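Local structure of geranyltranstransferase (Campylobacter jejuni, 3NPK) at residues A[56-59]-A[60-63]; A[126-129]-A[130-133]; A[154-157]-A[158-162]; A[165-168]-A[169-173]. The protein probably catalyses the condensation of geranyl diphosphate with isopentenyl diphosphate to give farnesyl diphosphate and pyrophosphate, a step in isoprenoid biosynthesis. All blocks are in the same frame, centred on the assembly; numbering follows the deposited sequence.

Interaction 1: A[56-59]-A[60-63]; sequences PELL and NQAL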
loop_
_atom_site.group_PDB
_atom_site.type_symbol
_atom_site.label_atom_id
_atom_site.label_comp_id
_atom_site.label_asym_id
_atom_site.label_seq_id
_atom_site.Cartn_x
_atom_site.Cartn_y
_atom_site.Cartn_z
ATOM N N PRO A 56 25.264 14.635 1.771
ATOM C CA PRO A 56 24.665 15.130 3.014
ATOM C C PRO A 56 23.743 16.314 2.766
ATOM O O PRO A 56 22.899 16.607 3.617
ATOM C CB PRO A 56 25.886 15.545 3.845
ATOM C CG PRO A 56 27.016 15.652 2.825
ATOM C CD PRO A 56 26.731 14.555 1.876
ATOM N N GLU A 57 23.894 16.981 1.618
ATOM C CA GLU A 57 23.019 18.110 1.286
ATOM C C GLU A 57 21.572 17.683 1.011
ATOM O O GLU A 57 20.683 18.522 0.885
ATOM C CB GLU A 57 23.573 18.902 0.088
ATOM C CG GLU A 57 23.559 18.126 -1.227
ATOM C CD GLU A 57 24.855 17.375 -1.524
ATOM O OE1 GLU A 57 25.571 16.950 -0.591
ATOM O OE2 GLU A 57 25.158 17.213 -2.721
ATOM N N LEU A 58 21.347 16.378 0.895
ATOM C CA LEU A 58 20.003 15.844 0.697
ATOM C C LEU A 58 19.456 15.138 1.941
ATOM O O LEU A 58 18.396 14.524 1.882
ATOM C CB LEU A 58 19.984 14.863 -0.485
ATOM C CG LEU A 58 20.157 15.488 -1.870
ATOM C CD1 LEU A 58 20.277 14.377 -2.920
ATOM C CD2 LEU A 58 18.997 16.421 -2.189
ATOM N N LEU A 59 20.157 15.230 3.067
ATOM C CA LEU A 59 19.753 14.457 4.246
ATOM C C LEU A 59 18.342 14.822 4.725
ATOM O O LEU A 59 17.502 13.949 4.987
ATOM C CB LEU A 59 20.766 14.637 5.380
ATOM C CG LEU A 59 20.419 13.806 6.613
ATOM C CD1 LEU A 59 20.577 12.322 6.278
ATOM C CD2 LEU A 59 21.299 14.225 7.779
ATOM N N ASN A 60 18.053 16.111 4.827
ATOM C CA ASN A 60 16.728 16.482 5.306
ATOM C C ASN A 60 15.610 16.025 4.374
ATOM O O ASN A 60 14.561 15.543 4.819
ATOM C CB ASN A 60 16.679 17.983 5.555
ATOM C CG ASN A 60 17.535 18.373 6.728
ATOM O OD1 ASN A 60 17.181 18.100 7.877
ATOM N ND2 ASN A 60 18.682 18.996 6.454
ATOM N N GLN A 61 15.840 16.162 3.078
ATOM C CA GLN A 61 14.858 15.755 2.085
ATOM C C GLN A 61 14.646 14.245 2.152
ATOM O O GLN A 61 13.546 13.752 1.868
ATOM C CB GLN A 61 15.347 16.167 0.694
ATOM C CG GLN A 61 15.406 17.694 0.522
ATOM C CD GLN A 61 16.741 18.327 0.902
ATOM O OE1 GLN A 61 17.530 17.775 1.665
ATOM N NE2 GLN A 61 16.980 19.522 0.383
ATOM N N ALA A 62 15.699 13.522 2.540
ATOM C CA ALA A 62 15.640 12.065 2.657
ATOM C C ALA A 62 14.801 11.587 3.824
ATOM O O ALA A 62 14.428 10.416 3.860
ATOM C CB ALA A 62 17.053 11.478 2.764
ATOM N N LEU A 63 14.559 12.454 4.805
ATOM C CA LEU A 63 13.819 12.025 5.978
ATOM C C LEU A 63 12.440 11.486 5.611
ATOM O O LEU A 63 11.967 10.539 6.245
ATOM C CB LEU A 63 13.689 13.171 6.989
ATOM C CG LEU A 63 14.989 13.532 7.708
ATOM C CD1 LEU A 63 14.865 14.900 8.367
ATOM C CD2 LEU A 63 15.431 12.475 8.714
HETATM O O HOH W 1 19.445 18.489 3.769
#
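Ala62 and Leu58 meet through a backbone bond: Ala62 N donates to Leu58 O over 3.0 Å, with an N-H...O angle of 141°. The same amide also makes a weak bond to Leu59 O, and Leu63 N reaches that oxygen weakly as well, at 3.3 Å. The methyl of Ala62 nestles between two carbonyls, its CB 3.4 Å from both Leu58 O and Leu59 O. Packing is close on this side. Leu63 CG rests 3.7 Å from Leu59 O, and Leu59, Ala62 and Leu63 are all buried. The chain here passes from a short 3-10 segment, 56-58, into the long helix 59-80 of the all-helical polyprenyl synthetase fold. Leu59 carries the junction inward: with CG anti to the backbone N (chi1 -178°), it packs on Leu48 of helix 42-54 and on Leu5 and Leu8 of helix 5-14. Leu58 touches Ile189 of helix 164-189; Ala62 touches both that residue and Leu48. Glu57 and Asn60, by contrast, are exposed, and there a water links the two, accepting from Asn60 N at 3.0 Å and from Asn60 ND2 at 2.8 Å, while giving a weak bond to Glu57 O. Asn60 CG lies beside its own backbone N (chi1 -69°), which lets amide and side chain share that one water.

Interaction 2: A[126-129]-A[130-133]; sequences LKDE and IKIK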
loop_
_atom_site.group_PDB
_atom_site.type_symbol
_atom_site.label_atom_id
_atom_site.label_comp_id
_atom_site.label_asym_id
_atom_site.label_seq_id
_atom_site.Cartn_x
_atom_site.Cartn_y
_atom_site.Cartn_z
ATOM N N LEU A 126 12.268 15.875 -3.738
ATOM C CA LEU A 126 13.287 15.275 -4.593
ATOM C C LEU A 126 12.737 15.284 -6.011
ATOM O O LEU A 126 11.523 15.336 -6.211
ATOM C CB LEU A 126 13.542 13.819 -4.169
ATOM C CG LEU A 126 14.110 13.618 -2.769
ATOM C CD1 LEU A 126 13.969 12.125 -2.352
ATOM C CD2 LEU A 126 15.584 14.055 -2.725
ATOM N N LYS A 127 13.620 15.218 -7.005
ATOM C CA LYS A 127 13.178 15.175 -8.391
ATOM C C LYS A 127 12.219 14.028 -8.636
ATOM O O LYS A 127 12.379 12.943 -8.051
ATOM C CB LYS A 127 14.376 15.026 -9.330
ATOM C CG LYS A 127 15.293 16.228 -9.354
ATOM C CD LYS A 127 16.359 16.038 -10.399
ATOM C CE LYS A 127 17.361 14.995 -9.960
ATOM N NZ LYS A 127 18.613 15.104 -10.771
ATOM N N ASP A 128 11.241 14.262 -9.509
ATOM C CA ASP A 128 10.253 13.230 -9.854
ATOM C C ASP A 128 10.916 11.947 -10.360
ATOM O O ASP A 128 10.455 10.855 -10.040
ATOM C CB ASP A 128 9.233 13.726 -10.886
ATOM C CG ASP A 128 8.227 14.706 -10.293
ATOM O OD1 ASP A 128 8.126 14.756 -9.044
ATOM O OD2 ASP A 128 7.527 15.414 -11.064
ATOM N N GLU A 129 11.993 12.072 -11.135
ATOM C CA GLU A 129 12.687 10.892 -11.637
ATOM C C GLU A 129 13.211 10.025 -10.485
ATOM O O GLU A 129 13.137 8.789 -10.528
ATOM C CB GLU A 129 13.843 11.308 -12.570
ATOM C CG GLU A 129 14.635 10.144 -13.159
ATOM C CD GLU A 129 15.810 10.570 -14.053
ATOM O OE1 GLU A 129 16.284 9.721 -14.844
ATOM O OE2 GLU A 129 16.268 11.734 -13.968
ATOM N N ILE A 130 13.755 10.674 -9.461
ATOM C CA ILE A 130 14.247 9.965 -8.283
ATOM C C ILE A 130 13.085 9.338 -7.518
ATOM O O ILE A 130 13.153 8.183 -7.101
ATOM C CB ILE A 130 15.013 10.919 -7.345
ATOM C CG1 ILE A 130 16.313 11.411 -8.001
ATOM C CG2 ILE A 130 15.292 10.259 -5.987
ATOM C CD1 ILE A 130 17.018 12.451 -7.170
ATOM N N LYS A 131 12.003 10.088 -7.348
ATOM C CA LYS A 131 10.873 9.572 -6.582
ATOM C C LYS A 131 10.251 8.337 -7.240
ATOM O O LYS A 131 9.857 7.399 -6.537
ATOM C CB LYS A 131 9.836 10.672 -6.314
ATOM C CG LYS A 131 10.414 11.772 -5.414
ATOM C CD LYS A 131 9.326 12.723 -4.891
ATOM C CE LYS A 131 8.744 13.613 -5.979
ATOM N NZ LYS A 131 7.863 14.680 -5.394
ATOM N N ILE A 132 10.184 8.320 -8.573
ATOM C CA ILE A 132 9.665 7.140 -9.272
ATOM C C ILE A 132 10.572 5.931 -9.026
ATOM O O ILE A 132 10.085 4.835 -8.746
ATOM C CB ILE A 132 9.462 7.403 -10.789
ATOM C CG1 ILE A 132 8.264 8.334 -10.983
ATOM C CG2 ILE A 132 9.271 6.096 -11.557
ATOM C CD1 ILE A 132 6.938 7.742 -10.553
ATOM N N LYS A 133 11.892 6.137 -9.077
ATOM C CA LYS A 133 12.805 5.031 -8.762
ATOM C C LYS A 133 12.586 4.524 -7.344
ATOM O O LYS A 133 12.550 3.313 -7.120
ATOM C CB LYS A 133 14.260 5.439 -8.957
ATOM C CG LYS A 133 14.587 5.607 -10.424
ATOM C CD LYS A 133 16.059 5.834 -10.675
ATOM C CE LYS A 133 16.295 5.988 -12.180
ATOM N NZ LYS A 133 15.543 7.141 -12.740
HETATM O O HOH W 2 9.679 16.936 -7.264
HETATM O O HOH W 3 6.694 16.230 -7.432
HETATM O O HOH W 4 12.629 7.417 -12.935
#
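Glu129 stretches fully, CG anti to the backbone N (chi1 -180°), while Lys133 stays extended until its last bond, where a bend (chi4 60°) turns NZ back toward the carboxylate. The two chains run side by side, one turn apart in the first turns of helix 128-142, with Lys127 at the N-cap position. Their salt bridge, Glu129 OE1 to Lys133 NZ, spans 3.4 Å and is weak as a hydrogen bond. On another side of the helix Lys131, bent at chi3 (-70°), folds toward the helix start, with CE 3.3 Å from Asp128 OD1. NZ itself stands in a long salt bridge to that oxygen, 3.7 Å, and a water bridges the gap, giving to OD1 at 2.6 Å and accepting from NZ. NZ also hydrogen-bonds to Ser122 O, at the end of helix 103-122, and to Ala124 O in the loop that follows. Leu126 CD1 meets Ile130 CG2 in an apolar contact, while Ile132 packs against Ile132 of the second subunit and so places this turn at the dimer interface. Lys127 NZ pairs with Glu191. A last water ties side chain to backbone on the Glu129 flank, donating to Glu129 O at 2.8 Å and accepting from Lys133 NZ at 2.9 Å.

Interaction 3: A[154-157]-A[158-162]; sequences DCFF and EDKRL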
loop_
_atom_site.group_PDB
_atom_site.type_symbol
_atom_site.label_atom_id
_atom_site.label_comp_id
_atom_site.label_asym_id
_atom_site.label_seq_id
_atom_site.Cartn_x
_atom_site.Cartn_y
_atom_site.Cartn_z
ATOM N N ASP A 154 5.946 -17.772 5.305
ATOM C CA ASP A 154 6.190 -17.994 6.737
ATOM C C ASP A 154 4.929 -18.523 7.444
ATOM O O ASP A 154 4.979 -19.509 8.208
ATOM C CB ASP A 154 6.654 -16.691 7.389
ATOM C CG ASP A 154 7.387 -16.905 8.714
ATOM O OD1 ASP A 154 7.995 -17.972 8.935
ATOM O OD2 ASP A 154 7.358 -15.978 9.535
ATOM N N CYS A 155 3.794 -17.888 7.170
ATOM C CA CYS A 155 2.545 -18.316 7.787
ATOM C C CYS A 155 2.112 -19.697 7.314
ATOM O O CYS A 155 1.757 -20.559 8.130
ATOM C CB CYS A 155 1.434 -17.313 7.499
ATOM S SG CYS A 155 1.699 -15.742 8.337
ATOM N N PHE A 156 2.148 -19.933 6.007
ATOM C CA PHE A 156 1.652 -21.213 5.521
ATOM C C PHE A 156 2.525 -22.387 5.946
ATOM O O PHE A 156 2.003 -23.469 6.233
ATOM C CB PHE A 156 1.482 -21.211 4.006
ATOM C CG PHE A 156 0.882 -22.482 3.489
ATOM C CD1 PHE A 156 -0.477 -22.709 3.612
ATOM C CD2 PHE A 156 1.678 -23.469 2.926
ATOM C CE1 PHE A 156 -1.046 -23.893 3.163
ATOM C CE2 PHE A 156 1.116 -24.668 2.462
ATOM C CZ PHE A 156 -0.251 -24.870 2.582
ATOM N N PHE A 157 3.842 -22.189 5.993
ATOM C CA PHE A 157 4.750 -23.302 6.272
ATOM C C PHE A 157 5.210 -23.357 7.730
ATOM O O PHE A 157 6.097 -24.134 8.079
ATOM C CB PHE A 157 5.956 -23.283 5.307
ATOM C CG PHE A 157 5.582 -23.548 3.872
ATOM C CD1 PHE A 157 5.460 -24.854 3.409
ATOM C CD2 PHE A 157 5.358 -22.502 2.981
ATOM C CE1 PHE A 157 5.116 -25.120 2.084
ATOM C CE2 PHE A 157 5.027 -22.759 1.658
ATOM C CZ PHE A 157 4.896 -24.067 1.204
ATOM N N GLU A 158 4.579 -22.562 8.594
ATOM C CA GLU A 158 4.932 -22.549 10.015
ATOM C C GLU A 158 4.904 -23.960 10.607
ATOM O O GLU A 158 5.741 -24.302 11.444
ATOM C CB GLU A 158 3.974 -21.624 10.792
ATOM C CG GLU A 158 2.503 -22.037 10.604
ATOM C CD GLU A 158 1.494 -21.226 11.402
ATOM O OE1 GLU A 158 1.697 -20.010 11.588
ATOM O OE2 GLU A 158 0.471 -21.821 11.826
ATOM N N ASP A 159 3.951 -24.770 10.147
ATOM C CA ASP A 159 3.752 -26.109 10.673
ATOM C C ASP A 159 4.127 -27.198 9.673
ATOM O O ASP A 159 3.632 -28.324 9.760
ATOM C CB ASP A 159 2.297 -26.282 11.134
ATOM C CG ASP A 159 1.285 -26.206 9.988
ATOM O OD1 ASP A 159 1.636 -25.774 8.869
ATOM O OD2 ASP A 159 0.111 -26.595 10.222
ATOM N N LYS A 160 5.017 -26.871 8.741
ATOM C CA LYS A 160 5.425 -27.802 7.691
ATOM C C LYS A 160 6.943 -27.801 7.542
ATOM O O LYS A 160 7.614 -26.830 7.898
ATOM C CB LYS A 160 4.745 -27.423 6.367
ATOM C CG LYS A 160 3.220 -27.438 6.450
ATOM C CD LYS A 160 2.584 -26.947 5.156
ATOM C CE LYS A 160 1.067 -26.913 5.250
ATOM N NZ LYS A 160 0.609 -25.853 6.190
ATOM N N ARG A 161 7.483 -28.888 7.011
ATOM C CA ARG A 161 8.932 -29.008 6.876
ATOM C C ARG A 161 9.447 -28.280 5.635
ATOM O O ARG A 161 8.971 -28.520 4.511
ATOM C CB ARG A 161 9.344 -30.481 6.801
ATOM C CG ARG A 161 10.853 -30.663 6.657
ATOM C CD ARG A 161 11.218 -32.141 6.484
ATOM N NE ARG A 161 10.637 -32.706 5.264
ATOM C CZ ARG A 161 11.131 -32.503 4.048
ATOM N NH1 ARG A 161 12.205 -31.739 3.891
ATOM N NH2 ARG A 161 10.550 -33.056 2.991
ATOM N N LEU A 162 10.421 -27.398 5.851
ATOM C CA LEU A 162 11.090 -26.675 4.774
ATOM C C LEU A 162 12.501 -27.197 4.591
ATOM O O LEU A 162 13.148 -27.617 5.556
ATOM C CB LEU A 162 11.181 -25.183 5.107
ATOM C CG LEU A 162 9.854 -24.433 5.135
ATOM C CD1 LEU A 162 10.060 -22.959 5.416
ATOM C CD2 LEU A 162 9.087 -24.658 3.827
#
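Lys160 NZ is gripped from three quarters. It donates to Phe156 O at 2.8 Å, lying nearly in line with that carbonyl bond (C=O...N angle 165°). It bonds the syn lone pair of Asp159 OD1 at 2.9 Å as part of a salt bridge, and it sits over one face of the Phe156 ring, 3.8 Å from the centroid in a cation-pi contact. The lysine stays extended until chi4 (69°), where it bends to bring NZ back over the ring, while CE touches Phe156 CE2 and CZ. The ammonium thus sits at the C-terminal end of helix 147-156, on the carbonyl of Phe156, where its charge would suit the negative end of the helix dipole. A type I beta turn, Phe157 to Lys160, follows at once. Its bond from Lys160 N to Phe157 O is 3.0 Å long, and the donor stands well above the carbonyl plane. Glu158 N gives a weak bond to Cys155 O. The apolar half belongs to Phe157: its CD1 meets Leu162 CD2 at 3.7 Å, the two side chains crossing at about a right angle, while Phe156 CD2 stands 3.5 Å above the centre of the Phe157 ring. Phe23 and Pro25 of the second subunit pack against Phe157, and Phe26 of that subunit meets Phe156 edge-to-face. Asn238 hydrogen-bonds Lys160 O and Leu162 N; the connection leads from helix 147-156 to helix 164-189, where Leu162 rests on Leu170.

Interaction 4: A[165-168]-A[169-173]; sequences NELE and FLHTH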
loop_
_atom_site.group_PDB
_atom_site.type_symbol
_atom_site.label_atom_id
_atom_site.label_comp_id
_atom_site.label_asym_id
_atom_site.label_seq_id
_atom_site.Cartn_x
_atom_site.Cartn_y
_atom_site.Cartn_z
ATOM N N ASN A 165 17.089 -24.473 1.274
ATOM C CA ASN A 165 16.861 -23.481 0.218
ATOM C C ASN A 165 15.522 -22.751 0.380
ATOM O O ASN A 165 15.416 -21.536 0.150
ATOM C CB ASN A 165 16.974 -24.114 -1.169
ATOM C CG ASN A 165 18.413 -24.407 -1.557
ATOM O OD1 ASN A 165 19.359 -23.940 -0.906
ATOM N ND2 ASN A 165 18.589 -25.172 -2.631
ATOM N N GLU A 166 14.501 -23.489 0.802
ATOM C CA GLU A 166 13.187 -22.899 1.033
ATOM C C GLU A 166 13.197 -21.930 2.211
ATOM O O GLU A 166 12.600 -20.847 2.150
ATOM C CB GLU A 166 12.146 -23.996 1.259
ATOM C CG GLU A 166 11.775 -24.670 -0.043
ATOM C CD GLU A 166 10.963 -25.935 0.140
ATOM O OE1 GLU A 166 10.965 -26.514 1.250
ATOM O OE2 GLU A 166 10.323 -26.347 -0.848
ATOM N N LEU A 167 13.899 -22.314 3.274
ATOM C CA LEU A 167 14.011 -21.450 4.442
ATOM C C LEU A 167 14.776 -20.173 4.084
ATOM O O LEU A 167 14.384 -19.085 4.489
ATOM C CB LEU A 167 14.679 -22.211 5.592
ATOM C CG LEU A 167 14.774 -21.489 6.935
ATOM C CD1 LEU A 167 13.398 -21.076 7.452
ATOM C CD2 LEU A 167 15.484 -22.380 7.944
ATOM N N GLU A 168 15.842 -20.309 3.294
ATOM C CA GLU A 168 16.577 -19.144 2.807
ATOM C C GLU A 168 15.679 -18.229 1.982
ATOM O O GLU A 168 15.709 -17.009 2.142
ATOM C CB GLU A 168 17.796 -19.590 1.994
ATOM C CG GLU A 168 18.907 -20.129 2.862
ATOM C CD GLU A 168 19.960 -20.917 2.091
ATOM O OE1 GLU A 168 19.723 -21.297 0.920
ATOM O OE2 GLU A 168 21.026 -21.184 2.677
ATOM N N PHE A 169 14.872 -18.818 1.107
ATOM C CA PHE A 169 13.948 -18.047 0.264
ATOM C C PHE A 169 12.971 -17.267 1.145
ATOM O O PHE A 169 12.737 -16.063 0.950
ATOM C CB PHE A 169 13.191 -19.002 -0.682
ATOM C CG PHE A 169 12.288 -18.305 -1.685
ATOM C CD1 PHE A 169 11.040 -17.812 -1.295
ATOM C CD2 PHE A 169 12.675 -18.158 -3.024
ATOM C CE1 PHE A 169 10.205 -17.184 -2.206
ATOM C CE2 PHE A 169 11.832 -17.538 -3.938
ATOM C CZ PHE A 169 10.595 -17.049 -3.526
ATOM N N LEU A 170 12.398 -17.973 2.114
ATOM C CA LEU A 170 11.439 -17.371 3.044
ATOM C C LEU A 170 12.024 -16.107 3.667
ATOM O O LEU A 170 11.436 -15.034 3.584
ATOM C CB LEU A 170 11.063 -18.408 4.117
ATOM C CG LEU A 170 10.020 -18.071 5.183
ATOM C CD1 LEU A 170 9.660 -19.373 5.895
ATOM C CD2 LEU A 170 10.501 -17.019 6.194
ATOM N N HIS A 171 13.180 -16.238 4.298
ATOM C CA HIS A 171 13.748 -15.118 5.040
ATOM C C HIS A 171 14.264 -14.015 4.136
ATOM O O HIS A 171 14.167 -12.837 4.471
ATOM C CB HIS A 171 14.830 -15.617 5.997
ATOM C CG HIS A 171 14.257 -16.266 7.213
ATOM N ND1 HIS A 171 14.444 -17.594 7.535
ATOM C CD2 HIS A 171 13.452 -15.754 8.173
ATOM C CE1 HIS A 171 13.789 -17.865 8.651
ATOM N NE2 HIS A 171 13.191 -16.762 9.063
ATOM N N THR A 172 14.823 -14.381 2.993
ATOM C CA THR A 172 15.300 -13.348 2.090
ATOM C C THR A 172 14.137 -12.470 1.652
ATOM O O THR A 172 14.299 -11.260 1.531
ATOM C CB THR A 172 16.062 -13.916 0.894
ATOM O OG1 THR A 172 17.167 -14.668 1.379
ATOM C CG2 THR A 172 16.669 -12.770 0.088
ATOM N N HIS A 173 12.961 -13.057 1.450
ATOM C CA HIS A 173 11.823 -12.269 1.005
ATOM C C HIS A 173 11.157 -11.549 2.171
ATOM O O HIS A 173 10.812 -10.363 2.055
ATOM C CB HIS A 173 10.828 -13.140 0.216
ATOM C CG HIS A 173 11.325 -13.497 -1.150
ATOM N ND1 HIS A 173 12.283 -14.468 -1.361
ATOM C CD2 HIS A 173 11.025 -12.991 -2.371
ATOM C CE1 HIS A 173 12.550 -14.544 -2.655
ATOM N NE2 HIS A 173 11.794 -13.664 -3.291
#
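Glu166 and Leu170 are joined by one of four regular helical backbone bonds, Leu170 N to Glu166 O at 2.9 Å. Asn165 O, Leu167 O and Glu168 O accept in the same way from Phe169, His171 and Thr172. These i to i+4 bonds form the first turns of helix 164-189, a long helix of the polyprenyl synthetase fold.

Among the apolar contacts, Leu167 takes part in two. Its CG is anti to the backbone N (chi1 -175°), which sends CD1 alongside the ring of His171, the two side chains pointing the same way. CD1 also approaches Leu170 CD1 at 4.4 Å, and CD2 of Leu170 lies 3.8 Å above the His171 ring plane. Leu167 also packs on Phe240 and Leu243 of helix 240-244, while Leu170 turns to Ile153 and Asp154 of helix 147-156.

Rings meet between Phe169 and His173, one turn on. His173 CE1 stands 3.2 Å above the centre of the Phe169 ring, and Phe23 of the second subunit meets that ring edge-to-face.

A side-chain polar bond runs from His173 ND1 to Phe169 O, 2.8 Å, and stays close to the imidazole plane. His173 N donates to the same oxygen at 3.1 Å, from the opposite face of the carbonyl plane. Two donors on one residue therefore clasp a single carbonyl: as donor in this bond, ND1 carries a proton, and the bond, together with the ring contact, fixes the rotation of the buried imidazole.

The four contacts follow one another along the chain without interleaving, in two groups within a helical subunit. Interactions 1 and 2 have centres about 14 Å apart and touch where Leu126 CD2 meets Gln61 CB at 4.0 Å, joining the start of helix 59-80 to the loop that leads into helix 128-142. Interactions 3 and 4 have centres about 11 Å apart, and Leu162 CD1 packs on Leu170 CD1 at 3.6 Å, linking the end of helix 147-156 to the next helix, 164-189. The two pairs stand well apart: the centres of interactions 1 and 3 lie about 41 Å from each other. Interactions 2, 3 and 4 all touch the second subunit, so the dimer interface reaches both regions.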